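Purine nucleoside phosphorylase (Grouper iridovirus, PDB 3KHS) probably catalyses the reversible phosphorolysis of purine nucleosides, releasing the free base and a sugar phosphate for purine salvage. Local coordinates at residues A7-A12 against I50-V55; D37-S42 against G68-V73; A62-F67 against C77-F82; K165-Y170 against G229-A234. All blocks are in the same frame, centred on the assembly; numbering follows the deposited sequence.

Contact 1: residues A7-A12 against I50-V55; sequences AKETAA and IPNFPV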
loop_
_atom_site.group_PDB
_atom_site.type_symbol
_atom_site.label_atom_id
_atom_site.label_comp_id
_atom_site.label_asym_id
_atom_site.label_seq_id
_atom_site.Cartn_x
_atom_site.Cartn_y
_atom_site.Cartn_z
ATOM N N ALA B 7 2.430 1.713 26.620
ATOM C CA ALA B 7 1.347 2.695 26.737
ATOM C C ALA B 7 0.936 2.792 28.199
ATOM O O ALA B 7 0.734 3.888 28.718
ATOM C CB ALA B 7 0.147 2.290 25.903
ATOM N N LYS B 8 0.808 1.643 28.861
ATOM C CA LYS B 8 0.454 1.630 30.279
ATOM C C LYS B 8 1.503 2.371 31.114
ATOM O O LYS B 8 1.162 3.128 32.020
ATOM C CB LYS B 8 0.303 0.199 30.760
ATOM C CG LYS B 8 -0.957 -0.454 30.237
ATOM C CD LYS B 8 -1.029 -1.897 30.648
ATOM C CE LYS B 8 -2.155 -2.605 29.931
ATOM N NZ LYS B 8 -2.030 -4.089 30.061
ATOM N N GLU B 9 2.778 2.160 30.795
ATOM C CA GLU B 9 3.860 2.812 31.509
ATOM C C GLU B 9 3.750 4.311 31.298
ATOM O O GLU B 9 3.788 5.089 32.257
ATOM C CB GLU B 9 5.214 2.270 31.026
ATOM C CG GLU B 9 6.409 3.211 31.235
ATOM C CD GLU B 9 7.706 2.670 30.632
ATOM O OE1 GLU B 9 7.778 2.460 29.388
ATOM O OE2 GLU B 9 8.659 2.456 31.419
ATOM N N THR B 10 3.606 4.718 30.042
ATOM C CA THR B 10 3.462 6.129 29.721
ATOM C C THR B 10 2.267 6.704 30.473
ATOM O O THR B 10 2.343 7.807 31.004
ATOM C CB THR B 10 3.264 6.314 28.214
ATOM O OG1 THR B 10 4.508 6.067 27.554
ATOM C CG2 THR B 10 2.784 7.704 27.900
ATOM N N ALA B 11 1.168 5.958 30.521
ATOM C CA ALA B 11 -0.021 6.441 31.222
ATOM C C ALA B 11 0.259 6.587 32.719
ATOM O O ALA B 11 -0.050 7.619 33.313
ATOM C CB ALA B 11 -1.216 5.491 30.997
ATOM N N ALA B 12 0.852 5.556 33.323
ATOM C CA ALA B 12 1.158 5.601 34.740
ATOM C C ALA B 12 2.029 6.811 35.063
ATOM O O ALA B 12 1.904 7.397 36.136
ATOM C CB ALA B 12 1.849 4.316 35.173
ATOM N N ILE B 50 7.186 13.561 27.409
ATOM C CA ILE B 50 6.460 12.332 27.643
ATOM C C ILE B 50 7.211 11.103 27.155
ATOM O O ILE B 50 7.638 11.020 26.007
ATOM C CB ILE B 50 5.069 12.355 26.979
ATOM C CG1 ILE B 50 4.279 13.557 27.467
ATOM C CG2 ILE B 50 4.326 11.078 27.285
ATOM C CD1 ILE B 50 2.900 13.627 26.858
ATOM N N PRO B 51 7.396 10.139 28.052
ATOM C CA PRO B 51 8.068 8.866 27.828
ATOM C C PRO B 51 7.377 8.055 26.723
ATOM O O PRO B 51 6.162 7.899 26.744
ATOM C CB PRO B 51 7.925 8.180 29.177
ATOM C CG PRO B 51 8.000 9.310 30.144
ATOM C CD PRO B 51 7.217 10.405 29.493
ATOM N N ASN B 52 8.157 7.524 25.788
ATOM C CA ASN B 52 7.622 6.697 24.703
ATOM C C ASN B 52 6.879 7.429 23.580
ATOM O O ASN B 52 6.595 6.822 22.559
ATOM C CB ASN B 52 6.696 5.606 25.262
ATOM C CG ASN B 52 7.424 4.575 26.100
ATOM O OD1 ASN B 52 8.473 4.074 25.716
ATOM N ND2 ASN B 52 6.840 4.226 27.241
ATOM N N PHE B 53 6.545 8.707 23.770
ATOM C CA PHE B 53 5.837 9.471 22.730
ATOM C C PHE B 53 6.754 9.749 21.552
ATOM O O PHE B 53 7.925 10.114 21.733
ATOM C CB PHE B 53 5.335 10.818 23.279
ATOM C CG PHE B 53 3.829 10.940 23.362
ATOM C CD1 PHE B 53 3.064 9.974 24.003
ATOM C CD2 PHE B 53 3.182 12.041 22.822
ATOM C CE1 PHE B 53 1.677 10.099 24.107
ATOM C CE2 PHE B 53 1.797 12.182 22.917
ATOM C CZ PHE B 53 1.040 11.209 23.562
ATOM N N PRO B 54 6.242 9.584 20.329
ATOM C CA PRO B 54 7.109 9.857 19.171
ATOM C C PRO B 54 7.467 11.341 19.155
ATOM O O PRO B 54 6.757 12.148 19.735
ATOM C CB PRO B 54 6.235 9.469 17.985
ATOM C CG PRO B 54 5.364 8.367 18.553
ATOM C CD PRO B 54 5.000 8.899 19.931
ATOM N N VAL B 55 8.571 11.695 18.510
ATOM C CA VAL B 55 8.983 13.092 18.411
ATOM C C VAL B 55 8.449 13.625 17.079
ATOM O O VAL B 55 8.198 12.843 16.159
ATOM C CB VAL B 55 10.521 13.222 18.415
ATOM C CG1 VAL B 55 10.918 14.673 18.257
ATOM C CG2 VAL B 55 11.085 12.661 19.692
#
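T10 and N52 reach each other through their first torsions: in T10 the hydroxyl OG1 stands beside its own backbone N (chi1 -73°), and in N52 CG is anti to the carbonyl carbon (chi1 -67°); from there ND2 reaches the helix side chains E9 and T10. T10 and N52 slide past each other in opposite directions. The N52 amide works as a two-pronged donor. ND2 gives one N-H to T10 OG1 at 3.0 Å and another to E9 OE1 at 2.9 Å, both acceptors lying almost in the amide plane. E9 takes its bond on the anti side of its carboxylate and well out of the carboxylate plane, at the more exposed edge of the contact. T10 OG1 donates to P51 O at 2.6 Å from above the carbonyl plane; it is also hydrogen-bonded to L6 O of its own helix, so ND2, P51 O and L6 O gather on one oxygen. Deeper in, the methyl T10 CG2 rests on I50 CG2 at 3.8 Å. I50 to F53 form a type II beta turn, with N52 in its third position at positive phi, and I50 CD1 lies over the centre of the F53 ring. The turn belongs to the long connection between strands 42-46 and 64-70. Helix 3-15 lies against it, and helix 95-102 supports both partners, with F95 touching T10 and N52.

Contact 2: residues D37-S42 against G68-V73; sequences DSLETS and GSVNGV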
loop_
_atom_site.group_PDB
_atom_site.type_symbol
_atom_site.label_atom_id
_atom_site.label_comp_id
_atom_site.label_asym_id
_atom_site.label_seq_id
_atom_site.Cartn_x
_atom_site.Cartn_y
_atom_site.Cartn_z
ATOM N N ASP B 37 -7.531 25.344 24.494
ATOM C CA ASP B 37 -7.678 26.424 25.454
ATOM C C ASP B 37 -9.001 26.266 26.188
ATOM O O ASP B 37 -9.222 26.886 27.221
ATOM C CB ASP B 37 -7.676 27.778 24.747
ATOM C CG ASP B 37 -6.482 27.964 23.829
ATOM O OD1 ASP B 37 -5.396 27.386 24.118
ATOM O OD2 ASP B 37 -6.642 28.708 22.827
ATOM N N SER B 38 -9.878 25.432 25.651
ATOM C CA SER B 38 -11.170 25.208 26.267
ATOM C C SER B 38 -11.119 24.399 27.559
ATOM O O SER B 38 -12.111 24.326 28.286
ATOM C CB SER B 38 -12.090 24.505 25.280
ATOM O OG SER B 38 -12.403 25.382 24.221
ATOM N N LEU B 39 -9.985 23.776 27.847
ATOM C CA LEU B 39 -9.882 22.997 29.076
ATOM C C LEU B 39 -9.586 23.877 30.274
ATOM O O LEU B 39 -8.675 24.701 30.242
ATOM C CB LEU B 39 -8.811 21.909 28.961
ATOM C CG LEU B 39 -9.278 20.648 28.231
ATOM C CD1 LEU B 39 -9.550 20.964 26.772
ATOM C CD2 LEU B 39 -8.230 19.573 28.360
ATOM N N GLU B 40 -10.363 23.682 31.332
ATOM C CA GLU B 40 -10.227 24.455 32.559
ATOM C C GLU B 40 -9.374 23.755 33.602
ATOM O O GLU B 40 -9.354 22.527 33.662
ATOM C CB GLU B 40 -11.612 24.721 33.144
ATOM C CG GLU B 40 -12.430 25.751 32.378
ATOM C CD GLU B 40 -13.873 25.816 32.847
ATOM O OE1 GLU B 40 -14.683 24.951 32.445
ATOM O OE2 GLU B 40 -14.194 26.734 33.631
ATOM N N THR B 41 -8.684 24.542 34.429
ATOM C CA THR B 41 -7.829 24.004 35.490
ATOM C C THR B 41 -6.904 22.990 34.838
ATOM O O THR B 41 -6.775 21.845 35.286
ATOM C CB THR B 41 -8.684 23.294 36.559
ATOM O OG1 THR B 41 -9.911 24.018 36.736
ATOM C CG2 THR B 41 -7.923 23.212 37.900
ATOM N N SER B 42 -6.243 23.437 33.783
ATOM C CA SER B 42 -5.399 22.561 33.005
ATOM C C SER B 42 -3.931 22.425 33.342
ATOM O O SER B 42 -3.255 23.381 33.718
ATOM C CB SER B 42 -5.542 22.939 31.531
ATOM O OG SER B 42 -5.260 24.312 31.344
ATOM N N GLY B 68 -7.583 18.647 31.550
ATOM C CA GLY B 68 -8.448 19.624 32.169
ATOM C C GLY B 68 -9.898 19.272 31.932
ATOM O O GLY B 68 -10.215 18.252 31.323
ATOM N N SER B 69 -10.790 20.127 32.403
ATOM C CA SER B 69 -12.209 19.861 32.257
ATOM C C SER B 69 -12.908 20.807 31.305
ATOM O O SER B 69 -12.476 21.938 31.074
ATOM C CB SER B 69 -12.913 19.963 33.603
ATOM O OG SER B 69 -13.129 21.331 33.913
ATOM N N VAL B 70 -14.009 20.314 30.761
ATOM C CA VAL B 70 -14.854 21.081 29.859
ATOM C C VAL B 70 -16.263 20.643 30.202
ATOM O O VAL B 70 -16.551 19.446 30.247
ATOM C CB VAL B 70 -14.605 20.746 28.367
ATOM C CG1 VAL B 70 -15.575 21.540 27.499
ATOM C CG2 VAL B 70 -13.159 21.070 27.971
ATOM N N ASN B 71 -17.134 21.610 30.460
ATOM C CA ASN B 71 -18.519 21.319 30.812
ATOM C C ASN B 71 -18.648 20.199 31.860
ATOM O O ASN B 71 -19.539 19.353 31.784
ATOM C CB ASN B 71 -19.328 20.991 29.545
ATOM C CG ASN B 71 -19.394 22.175 28.564
ATOM O OD1 ASN B 71 -19.507 23.329 28.973
ATOM N ND2 ASN B 71 -19.338 21.882 27.269
ATOM N N GLY B 72 -17.741 20.214 32.835
ATOM C CA GLY B 72 -17.763 19.231 33.907
ATOM C C GLY B 72 -17.187 17.862 33.603
ATOM O O GLY B 72 -17.296 16.941 34.419
ATOM N N VAL B 73 -16.562 17.735 32.438
ATOM C CA VAL B 73 -15.974 16.480 31.996
ATOM C C VAL B 73 -14.450 16.541 32.021
ATOM O O VAL B 73 -13.887 17.471 31.464
ATOM C CB VAL B 73 -16.444 16.196 30.553
ATOM C CG1 VAL B 73 -15.857 14.882 30.044
ATOM C CG2 VAL B 73 -17.982 16.179 30.506
HETATM O O HOH W 1 -15.916 22.138 33.246
#
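E40 and S69 form an antiparallel hydrogen-bonded pair, by which the chain leading into strand 42-46 joins the end of strand 64-70, just before the type I' turn of the hairpin. E40 N gives a nearly straight bond to S69 O at 2.8 Å, and S69 N returns a longer one to E40 O at 3.1 Å. The close packing is on the L39 side. There the strand has G68, whose bare CA lets E40 O approach to 3.4 Å; a CB in that place would run into E40 O and L39 CB. L39 uses both its methyls, CD2 against G68 N and CD1 against V70 CG2 at 3.8 Å, while V70 CG2 also touches S38 O. I66 of the same strand and helix 257-279, which meets S38, close in around this half. The face carrying E40 and S69 is looser and wetter. Of the E40 side chain, it is CB that comes nearest the serine hydroxyl, 3.8 Å from S69 OG, and the extended chain carries the carboxylate on toward the hairpin turn, where a water takes over the contact. That water donates to E40 OE1 at 3.2 Å, lies 3.0 Å from S69 OG, and accepts the N-H of G72 N at 2.7 Å.

Contact 3: residues A62-F67 against C77-F82; sequences AGSLIF and CMKGRF. With PO4 (phosphate ion), chain G.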
loop_
_atom_site.group_PDB
_atom_site.type_symbol
_atom_site.label_atom_id
_atom_site.label_comp_id
_atom_site.label_asym_id
_atom_site.label_seq_id
_atom_site.Cartn_x
_atom_site.Cartn_y
_atom_site.Cartn_z
ATOM N N ALA B 62 6.879 20.831 19.613
ATOM C CA ALA B 62 5.778 21.680 19.169
ATOM C C ALA B 62 4.456 21.197 19.771
ATOM O O ALA B 62 3.576 22.006 20.069
ATOM C CB ALA B 62 5.690 21.683 17.619
ATOM N N GLY B 63 4.331 19.882 19.959
ATOM C CA GLY B 63 3.104 19.321 20.490
ATOM C C GLY B 63 2.953 19.186 22.001
ATOM O O GLY B 63 3.900 18.980 22.739
ATOM N N SER B 64 1.723 19.289 22.471
ATOM C CA SER B 64 1.482 19.158 23.896
ATOM C C SER B 64 0.183 18.458 24.213
ATOM O O SER B 64 -0.776 18.491 23.441
ATOM C CB SER B 64 1.502 20.524 24.579
ATOM O OG SER B 64 0.764 21.483 23.841
ATOM N N LEU B 65 0.170 17.820 25.373
ATOM C CA LEU B 65 -0.981 17.080 25.864
ATOM C C LEU B 65 -1.560 17.938 26.992
ATOM O O LEU B 65 -0.841 18.342 27.899
ATOM C CB LEU B 65 -0.503 15.732 26.390
ATOM C CG LEU B 65 -1.428 14.527 26.461
ATOM C CD1 LEU B 65 -2.099 14.332 25.121
ATOM C CD2 LEU B 65 -0.620 13.274 26.852
ATOM N N ILE B 66 -2.855 18.222 26.931
ATOM C CA ILE B 66 -3.501 19.064 27.930
ATOM C C ILE B 66 -4.546 18.315 28.735
ATOM O O ILE B 66 -5.411 17.648 28.164
ATOM C CB ILE B 66 -4.175 20.291 27.253
ATOM C CG1 ILE B 66 -3.148 21.058 26.424
ATOM C CG2 ILE B 66 -4.753 21.232 28.292
ATOM C CD1 ILE B 66 -3.669 22.378 25.899
ATOM N N PHE B 67 -4.456 18.404 30.060
ATOM C CA PHE B 67 -5.441 17.738 30.920
ATOM C C PHE B 67 -6.261 18.794 31.613
ATOM O O PHE B 67 -5.704 19.726 32.205
ATOM C CB PHE B 67 -4.790 16.873 31.987
ATOM C CG PHE B 67 -3.954 15.783 31.440
ATOM C CD1 PHE B 67 -2.664 16.041 31.006
ATOM C CD2 PHE B 67 -4.463 14.496 31.326
ATOM C CE1 PHE B 67 -1.896 15.035 30.464
ATOM C CE2 PHE B 67 -3.693 13.473 30.778
ATOM C CZ PHE B 67 -2.412 13.742 30.347
ATOM N N CYS B 77 -6.438 16.377 26.046
ATOM C CA CYS B 77 -6.452 16.900 24.691
ATOM C C CYS B 77 -5.082 16.906 24.035
ATOM O O CYS B 77 -4.125 17.439 24.592
ATOM C CB CYS B 77 -6.996 18.322 24.689
ATOM S SG CYS B 77 -6.865 19.222 23.084
ATOM N N MET B 78 -5.004 16.300 22.851
ATOM C CA MET B 78 -3.782 16.251 22.061
ATOM C C MET B 78 -3.736 17.497 21.190
ATOM O O MET B 78 -4.607 17.698 20.350
ATOM C CB MET B 78 -3.781 15.012 21.150
ATOM C CG MET B 78 -3.256 13.686 21.802
ATOM S SD MET B 78 -3.214 12.259 20.704
ATOM C CE MET B 78 -1.710 12.504 19.786
ATOM N N LYS B 79 -2.743 18.354 21.409
ATOM C CA LYS B 79 -2.568 19.541 20.584
ATOM C C LYS B 79 -1.493 19.153 19.568
ATOM O O LYS B 79 -0.318 19.440 19.759
ATOM C CB LYS B 79 -2.115 20.742 21.426
ATOM C CG LYS B 79 -3.271 21.470 22.114
ATOM C CD LYS B 79 -2.850 22.771 22.752
ATOM C CE LYS B 79 -2.671 23.881 21.728
ATOM N NZ LYS B 79 -2.638 25.241 22.389
ATOM N N GLY B 80 -1.910 18.468 18.505
ATOM C CA GLY B 80 -0.983 18.029 17.485
ATOM C C GLY B 80 -1.041 16.521 17.478
ATOM O O GLY B 80 -1.207 15.915 18.531
ATOM N N ARG B 81 -0.924 15.906 16.304
ATOM C CA ARG B 81 -0.968 14.452 16.218
ATOM C C ARG B 81 0.225 13.956 15.395
ATOM O O ARG B 81 1.069 14.743 15.024
ATOM C CB ARG B 81 -2.283 13.999 15.588
ATOM C CG ARG B 81 -2.593 14.628 14.201
ATOM C CD ARG B 81 -3.242 13.601 13.279
ATOM N NE ARG B 81 -4.526 13.154 13.820
ATOM C CZ ARG B 81 -5.638 13.875 13.788
ATOM N NH1 ARG B 81 -5.642 15.097 13.226
ATOM N NH2 ARG B 81 -6.746 13.381 14.327
ATOM N N PHE B 82 0.300 12.655 15.142
ATOM C CA PHE B 82 1.391 12.082 14.366
ATOM C C PHE B 82 0.820 11.458 13.091
ATOM O O PHE B 82 -0.266 10.884 13.120
ATOM C CB PHE B 82 2.130 11.024 15.219
ATOM C CG PHE B 82 2.762 11.603 16.449
ATOM C CD1 PHE B 82 3.894 12.406 16.347
ATOM C CD2 PHE B 82 2.143 11.480 17.693
ATOM C CE1 PHE B 82 4.394 13.094 17.467
ATOM C CE2 PHE B 82 2.641 12.169 18.827
ATOM C CZ PHE B 82 3.762 12.975 18.709
HETATM P P PO4 G . -4.626 16.661 9.926
HETATM O O1 PO4 G . -5.648 17.609 10.445
HETATM O O2 PO4 G . -3.832 16.104 11.066
HETATM O O3 PO4 G . -5.293 15.533 9.211
HETATM O O4 PO4 G . -3.725 17.382 8.987
#
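K79 lies across S64 and I66, its side chain traceable outward atom by atom. CB starts 3.3 Å from S64 O and also touches S64 OG. CG, anti to the carbonyl carbon (chi1 -83°), comes within 3.9 Å of I66 CD1. CD meets I66 CD1 at 3.3 Å, a tight approach for two carbons, and has S64 OG 4.0 Å away. The bend at chi3 of K79 (77°) turns CE off this line, and NZ leads away from the strand to a long, weak ion pair with D37. Beneath the lysine the backbones pair as the arms of a beta hairpin, strands 64-70 and 73-79; the pieces 64-67 and 77-79 run antiparallel at 152°. The I66 and C77 pair is bonded both ways, C77 N to I66 O at 2.7 Å and I66 N to C77 O at 2.8 Å. At the S64 and K79 pair the bond from K79 N to S64 O is short and the return from S64 N to K79 O weak, as the strands near their parting at G63 and G80. L65 and M78, the non-hydrogen-bonded pair between them, put their side chains on the other face, where L65 CD1 touches M78 CG at 3.6 Å and helix 95-102 covers the methionine. Beyond G80, R81 NH1 donates to a phosphate ion at O2, 3.0 Å away and near the guanidinium plane. The ion, probably from the crystallisation liquor, is also bound by S30, H83, A113 and S217, consistent with the phosphate site of purine nucleoside phosphorylases, while E221 salt-bridges R81 NE.

Contact 4: residues K165-Y170 against G229-A234; sequences KTLRKY and GMRCLA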
loop_
_atom_site.group_PDB
_atom_site.type_symbol
_atom_site.label_atom_id
_atom_site.label_comp_id
_atom_site.label_asym_id
_atom_site.label_seq_id
_atom_site.Cartn_x
_atom_site.Cartn_y
_atom_site.Cartn_z
ATOM N N LYS B 165 -22.742 5.905 16.154
ATOM C CA LYS B 165 -23.945 6.533 15.615
ATOM C C LYS B 165 -24.530 7.580 16.544
ATOM O O LYS B 165 -24.988 8.636 16.082
ATOM C CB LYS B 165 -24.976 5.466 15.264
ATOM C CG LYS B 165 -24.346 4.375 14.422
ATOM C CD LYS B 165 -25.338 3.410 13.819
ATOM C CE LYS B 165 -24.603 2.262 13.140
ATOM N NZ LYS B 165 -25.546 1.397 12.400
ATOM N N THR B 166 -24.483 7.316 17.844
ATOM C CA THR B 166 -24.986 8.271 18.835
ATOM C C THR B 166 -24.150 9.543 18.879
ATOM O O THR B 166 -24.686 10.650 18.879
ATOM C CB THR B 166 -25.005 7.654 20.276
ATOM O OG1 THR B 166 -25.898 6.531 20.298
ATOM C CG2 THR B 166 -25.439 8.695 21.333
ATOM N N LEU B 167 -22.828 9.401 18.936
ATOM C CA LEU B 167 -21.977 10.590 18.982
ATOM C C LEU B 167 -22.182 11.438 17.726
ATOM O O LEU B 167 -22.127 12.673 17.790
ATOM C CB LEU B 167 -20.512 10.196 19.135
ATOM C CG LEU B 167 -20.249 9.375 20.395
ATOM C CD1 LEU B 167 -18.874 8.811 20.315
ATOM C CD2 LEU B 167 -20.400 10.232 21.635
ATOM N N ARG B 168 -22.443 10.779 16.595
ATOM C CA ARG B 168 -22.690 11.505 15.364
ATOM C C ARG B 168 -23.959 12.341 15.521
ATOM O O ARG B 168 -23.965 13.534 15.199
ATOM C CB ARG B 168 -22.842 10.543 14.190
ATOM C CG ARG B 168 -21.533 10.072 13.672
ATOM C CD ARG B 168 -21.637 8.681 13.165
ATOM N NE ARG B 168 -22.585 8.596 12.084
ATOM C CZ ARG B 168 -22.885 7.466 11.464
ATOM N NH1 ARG B 168 -22.307 6.327 11.830
ATOM N NH2 ARG B 168 -23.757 7.478 10.475
ATOM N N LYS B 169 -25.029 11.722 16.021
ATOM C CA LYS B 169 -26.287 12.444 16.223
ATOM C C LYS B 169 -26.036 13.659 17.072
ATOM O O LYS B 169 -26.508 14.740 16.764
ATOM C CB LYS B 169 -27.347 11.554 16.892
ATOM C CG LYS B 169 -27.858 10.452 15.969
ATOM C CD LYS B 169 -28.892 9.593 16.632
ATOM C CE LYS B 169 -29.293 8.436 15.736
ATOM N NZ LYS B 169 -29.913 7.340 16.564
ATOM N N TYR B 170 -25.282 13.496 18.145
ATOM C CA TYR B 170 -24.983 14.640 18.996
ATOM C C TYR B 170 -24.275 15.727 18.194
ATOM O O TYR B 170 -24.577 16.909 18.331
ATOM C CB TYR B 170 -24.090 14.226 20.173
ATOM C CG TYR B 170 -24.712 13.252 21.151
ATOM C CD1 TYR B 170 -26.092 13.233 21.367
ATOM C CD2 TYR B 170 -23.911 12.412 21.927
ATOM C CE1 TYR B 170 -26.663 12.411 22.332
ATOM C CE2 TYR B 170 -24.469 11.584 22.902
ATOM C CZ TYR B 170 -25.848 11.589 23.103
ATOM O OH TYR B 170 -26.419 10.791 24.081
ATOM N N GLY B 229 -11.630 -0.538 22.645
ATOM C CA GLY B 229 -12.905 -0.342 23.304
ATOM C C GLY B 229 -13.400 1.081 23.476
ATOM O O GLY B 229 -14.349 1.315 24.225
ATOM N N MET B 230 -12.792 2.049 22.810
ATOM C CA MET B 230 -13.261 3.426 22.980
ATOM C C MET B 230 -14.223 3.798 21.866
ATOM O O MET B 230 -14.216 3.183 20.796
ATOM C CB MET B 230 -12.080 4.415 23.025
ATOM C CG MET B 230 -11.196 4.316 24.278
ATOM S SD MET B 230 -9.685 5.329 24.224
ATOM C CE MET B 230 -8.900 4.577 22.790
ATOM N N ARG B 231 -15.070 4.780 22.142
ATOM C CA ARG B 231 -16.044 5.231 21.161
ATOM C C ARG B 231 -15.461 6.438 20.442
ATOM O O ARG B 231 -14.846 7.308 21.064
ATOM C CB ARG B 231 -17.361 5.574 21.863
ATOM C CG ARG B 231 -18.003 4.379 22.538
ATOM C CD ARG B 231 -19.097 4.819 23.477
ATOM N NE ARG B 231 -20.290 5.276 22.774
ATOM C CZ ARG B 231 -21.186 6.094 23.312
ATOM N NH1 ARG B 231 -21.016 6.541 24.554
ATOM N NH2 ARG B 231 -22.251 6.470 22.618
ATOM N N CYS B 232 -15.663 6.487 19.131
ATOM C CA CYS B 232 -15.114 7.579 18.323
ATOM C C CYS B 232 -16.064 8.501 17.587
ATOM O O CYS B 232 -17.104 8.091 17.078
ATOM C CB CYS B 232 -14.161 7.010 17.284
ATOM S SG CYS B 232 -12.925 5.941 17.979
ATOM N N LEU B 233 -15.661 9.759 17.532
ATOM C CA LEU B 233 -16.366 10.786 16.801
ATOM C C LEU B 233 -15.246 11.553 16.104
ATOM O O LEU B 233 -14.236 11.891 16.720
ATOM C CB LEU B 233 -17.112 11.706 17.728
ATOM C CG LEU B 233 -17.475 13.030 17.065
ATOM C CD1 LEU B 233 -18.440 12.759 15.897
ATOM C CD2 LEU B 233 -18.063 14.005 18.106
ATOM N N ALA B 234 -15.407 11.792 14.810
ATOM C CA ALA B 234 -14.402 12.538 14.065
ATOM C C ALA B 234 -15.096 13.581 13.206
ATOM O O ALA B 234 -16.097 13.284 12.559
ATOM C CB ALA B 234 -13.595 11.594 13.206
#
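The R231 guanidinium has L167 over one face, with CD2 offset toward the rim 4.2 Å above the plane, and T166 at its edge, where T166 CB lies in plane 3.8 Å from R231 NH2. One face of the Y170 ring has T166 O above it, offset toward the rim. This is helix-on-sheet packing in an alpha/beta fold, helix 165-178 against strand 231-241; the axes of 165-170 and 231-234 approach to 7.7 Å, their directions 36° apart. The apolar centre is L167, the helix residue most covered by the strand segment. Its CB meets L233 CB at 4.0 Å, while CD1 drops between R231 CB and C232 O; CG, anti to the carbonyl carbon (chi1 -59°), comes within 4.2 Å of R231 NH2. R231 and L233 both point at the helix, whereas C232, between them, faces away toward helix 219-227. The charged end of R231 is held from outside the two segments, by D164 at NH2 and E282 at NH1. D164 also accepts the N-H of L167, so one carboxylate ties the start of the helix to the arginine. Helix 257-279 adds I279 against L167 and V275 against L233. L233 CD1 touches the helix backbone, 4.1 Å from L167 O.

How the contacts relate
From the N terminus, contact 1 is the first to open, at helix 3-15, and it closes in the connection after strand 42-46. Contact 2 opens within that span, at 37-42, and closes at 68-73, so the two cross along the chain although about 13 Å separates their nearest atoms. Contact 3 crosses contact 2 in turn: 62-67 precedes 68-73 on the shared strand 64-70, and the hairpin closes at 77-82. Contacts 1 and 3 follow in series but touch, with I50 on L65 and P54 on F82. Contact 4 closes the longest of the four loops, 58 residues between its segments, joining helix 165-178 to strand 231-241 of the same sheet, across the chain's centre from contact 3.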